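Local coordinates for protein predicted transcriptional regulator (PDB 1XMA) that probably binds DNA through a winged-helix domain as a PadR-like transcriptional regulator, pairing into a dimer through its long C-terminal helix, at residues K119-C122 / E123-E126. Sequence-based numbering, arbitrary orientation.
Sequences KQKC and EEWE
Glu123 opens the second turn of this stretch of helix 112-135 with a backbone N-H bond to Lys119 O, N to O 3.0 Å and almost straight (N-H...O 172°). Its side chain, with CG anti to the carbonyl carbon of Glu123 (chi1 -80°), runs back beside the Lys119 carbonyl, CG lying 3.7 Å from Lys119 O. Glu124 N repeats the i to i+4 bond with Gln120 O, while its extended side chain lies beside that of Lys121, both pointing the same way. The lysine chain bends at chi2 (-91°), and this turn lays CE as well as NZ against the carboxylate: NZ is 3.4 Å from Glu124 OE2 and 3.5 Å from OE1. Trp125 N bonds to Lys121 O at 2.9 Å, and its CB rests 3.4 Å from Cys122 O; the indole itself leads off to meet Tyr41 of helix 35-52 edge-to-face, and its NE1 bonds to Asn133 of the second subunit. Glu126 N closes the series on Cys122 O (3.0 Å). The lysine-glutamate pair is thus a long i to i+3 salt bridge from NZ to OE2, its hydrogen bond weak, consistent with a modest electrostatic addition to a helix held chiefly by its backbone bonds.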
ATOM      1  N   LYS B 119      15.932   1.367  -5.583  1.00 34.50           N
ATOM      2  CA  LYS B 119      16.482   1.609  -4.231  1.00 36.45           C
ATOM      3  C   LYS B 119      15.695   2.677  -3.458  1.00 34.12           C
ATOM      4  O   LYS B 119      15.499   2.552  -2.240  1.00 32.74           O
ATOM      5  CB  LYS B 119      17.974   1.957  -4.288  1.00 38.82           C
ATOM      6  CG  LYS B 119      18.855   0.791  -4.698  1.00 41.38           C
ATOM      7  CD  LYS B 119      20.307   1.034  -4.334  1.00 46.31           C
ATOM      8  CE  LYS B 119      21.032   1.870  -5.386  1.00 48.05           C
ATOM      9  NZ  LYS B 119      22.526   1.707  -5.283  1.00 50.00           N
ATOM     10  N   GLN B 120      15.244   3.707  -4.178  1.00 30.13           N
ATOM     11  CA  GLN B 120      14.367   4.734  -3.632  1.00 34.52           C
ATOM     12  C   GLN B 120      13.046   4.127  -3.143  1.00 32.73           C
ATOM     13  O   GLN B 120      12.576   4.427  -2.041  1.00 27.53           O
ATOM     14  CB  GLN B 120      14.078   5.828  -4.680  1.00 36.34           C
ATOM     15  CG  GLN B 120      13.373   7.069  -4.069  1.00 44.91           C
ATOM     16  CD  GLN B 120      12.563   7.900  -5.078  1.00 47.05           C
ATOM     17  OE1 GLN B 120      12.926   9.054  -5.392  1.00 50.82           O
ATOM     18  NE2 GLN B 120      11.446   7.326  -5.579  1.00 50.53           N
ATOM     19  N   LYS B 121      12.452   3.275  -3.978  1.00 31.13           N
ATOM     20  CA  LYS B 121      11.183   2.634  -3.650  1.00 29.76           C
ATOM     21  C   LYS B 121      11.335   1.624  -2.514  1.00 27.94           C
ATOM     22  O   LYS B 121      10.411   1.426  -1.735  1.00 26.52           O
ATOM     23  CB  LYS B 121      10.581   1.993  -4.904  1.00 31.13           C
ATOM     24  CG  LYS B 121       9.953   3.006  -5.849  1.00 29.34           C
ATOM     25  CD  LYS B 121       8.495   3.170  -5.501  1.00 34.15           C
ATOM     26  CE  LYS B 121       8.000   4.551  -5.835  1.00 36.14           C
ATOM     27  NZ  LYS B 121       6.576   4.700  -5.413  1.00 40.74           N
ATOM     28  N   CYS B 122      12.511   1.003  -2.416  1.00 29.01           N
ATOM     29  CA  CYS B 122      12.834   0.146  -1.272  1.00 31.02           C
ATOM     30  C   CYS B 122      12.838   0.964   0.049  1.00 33.03           C
ATOM     31  O   CYS B 122      12.159   0.614   1.010  1.00 33.97           O
ATOM     32  CB  CYS B 122      14.167  -0.594  -1.499  1.00 28.31           C
ATOM     33  SG  CYS B 122      14.611  -1.812  -0.199  1.00 34.14           S
ATOM     34  N   GLU B 123      13.573   2.068   0.064  1.00 34.93           N
ATOM     35  CA  GLU B 123      13.568   2.969   1.205  1.00 36.51           C
ATOM     36  C   GLU B 123      12.170   3.473   1.540  1.00 34.80           C
ATOM     37  O   GLU B 123      11.795   3.545   2.701  1.00 36.51           O
ATOM     38  CB  GLU B 123      14.547   4.118   0.982  1.00 40.95           C
ATOM     39  CG  GLU B 123      15.997   3.710   1.273  1.00 47.15           C
ATOM     40  CD  GLU B 123      17.025   4.527   0.495  1.00 51.89           C
ATOM     41  OE1 GLU B 123      16.693   5.666   0.060  1.00 52.70           O
ATOM     42  OE2 GLU B 123      18.172   4.020   0.323  1.00 53.82           O
ATOM     43  N   GLU B 124      11.394   3.786   0.514  1.00 32.58           N
ATOM     44  CA  GLU B 124      10.023   4.203   0.690  1.00 31.76           C
ATOM     45  C   GLU B 124       9.167   3.118   1.366  1.00 32.31           C
ATOM     46  O   GLU B 124       8.347   3.429   2.239  1.00 32.45           O
ATOM     47  CB  GLU B 124       9.417   4.591  -0.660  1.00 34.71           C
ATOM     48  CG  GLU B 124       8.056   5.218  -0.552  1.00 37.02           C
ATOM     49  CD  GLU B 124       7.474   5.606  -1.884  1.00 41.61           C
ATOM     50  OE1 GLU B 124       6.225   5.516  -2.010  1.00 42.93           O
ATOM     51  OE2 GLU B 124       8.248   6.016  -2.796  1.00 41.23           O
ATOM     52  N   TRP B 125       9.359   1.861   0.941  1.00 27.92           N
ATOM     53  CA  TRP B 125       8.646   0.699   1.483  1.00 24.79           C
ATOM     54  C   TRP B 125       8.964   0.482   2.953  1.00 25.10           C
ATOM     55  O   TRP B 125       8.095   0.094   3.732  1.00 23.65           O
ATOM     56  CB  TRP B 125       8.989  -0.564   0.666  1.00 21.14           C
ATOM     57  CG  TRP B 125       8.469  -1.884   1.246  1.00 20.59           C
ATOM     58  CD1 TRP B 125       9.209  -3.002   1.501  1.00 20.58           C
ATOM     59  CD2 TRP B 125       7.113  -2.206   1.624  1.00 16.60           C
ATOM     60  NE1 TRP B 125       8.413  -3.996   2.007  1.00 19.38           N
ATOM     61  CE2 TRP B 125       7.121  -3.538   2.095  1.00 17.95           C
ATOM     62  CE3 TRP B 125       5.898  -1.492   1.620  1.00 19.56           C
ATOM     63  CZ2 TRP B 125       5.949  -4.197   2.555  1.00 18.60           C
ATOM     64  CZ3 TRP B 125       4.717  -2.148   2.086  1.00 19.76           C
ATOM     65  CH2 TRP B 125       4.761  -3.487   2.537  1.00 18.07           C
ATOM     66  N   GLU B 126      10.217   0.733   3.321  1.00 28.26           N
ATOM     67  CA  GLU B 126      10.665   0.613   4.699  1.00 32.15           C
ATOM     68  C   GLU B 126       9.958   1.653   5.608  1.00 33.26           C
ATOM     69  O   GLU B 126       9.407   1.305   6.666  1.00 34.65           O
ATOM     70  CB  GLU B 126      12.186   0.781   4.744  1.00 36.05           C
ATOM     71  CG  GLU B 126      12.900  -0.148   5.701  1.00 39.48           C
ATOM     72  CD  GLU B 126      12.546  -1.620   5.518  1.00 38.62           C
ATOM     73  OE1 GLU B 126      12.428  -2.106   4.367  1.00 38.24           O
ATOM     74  OE2 GLU B 126      12.389  -2.294   6.555  1.00 41.10           O
TER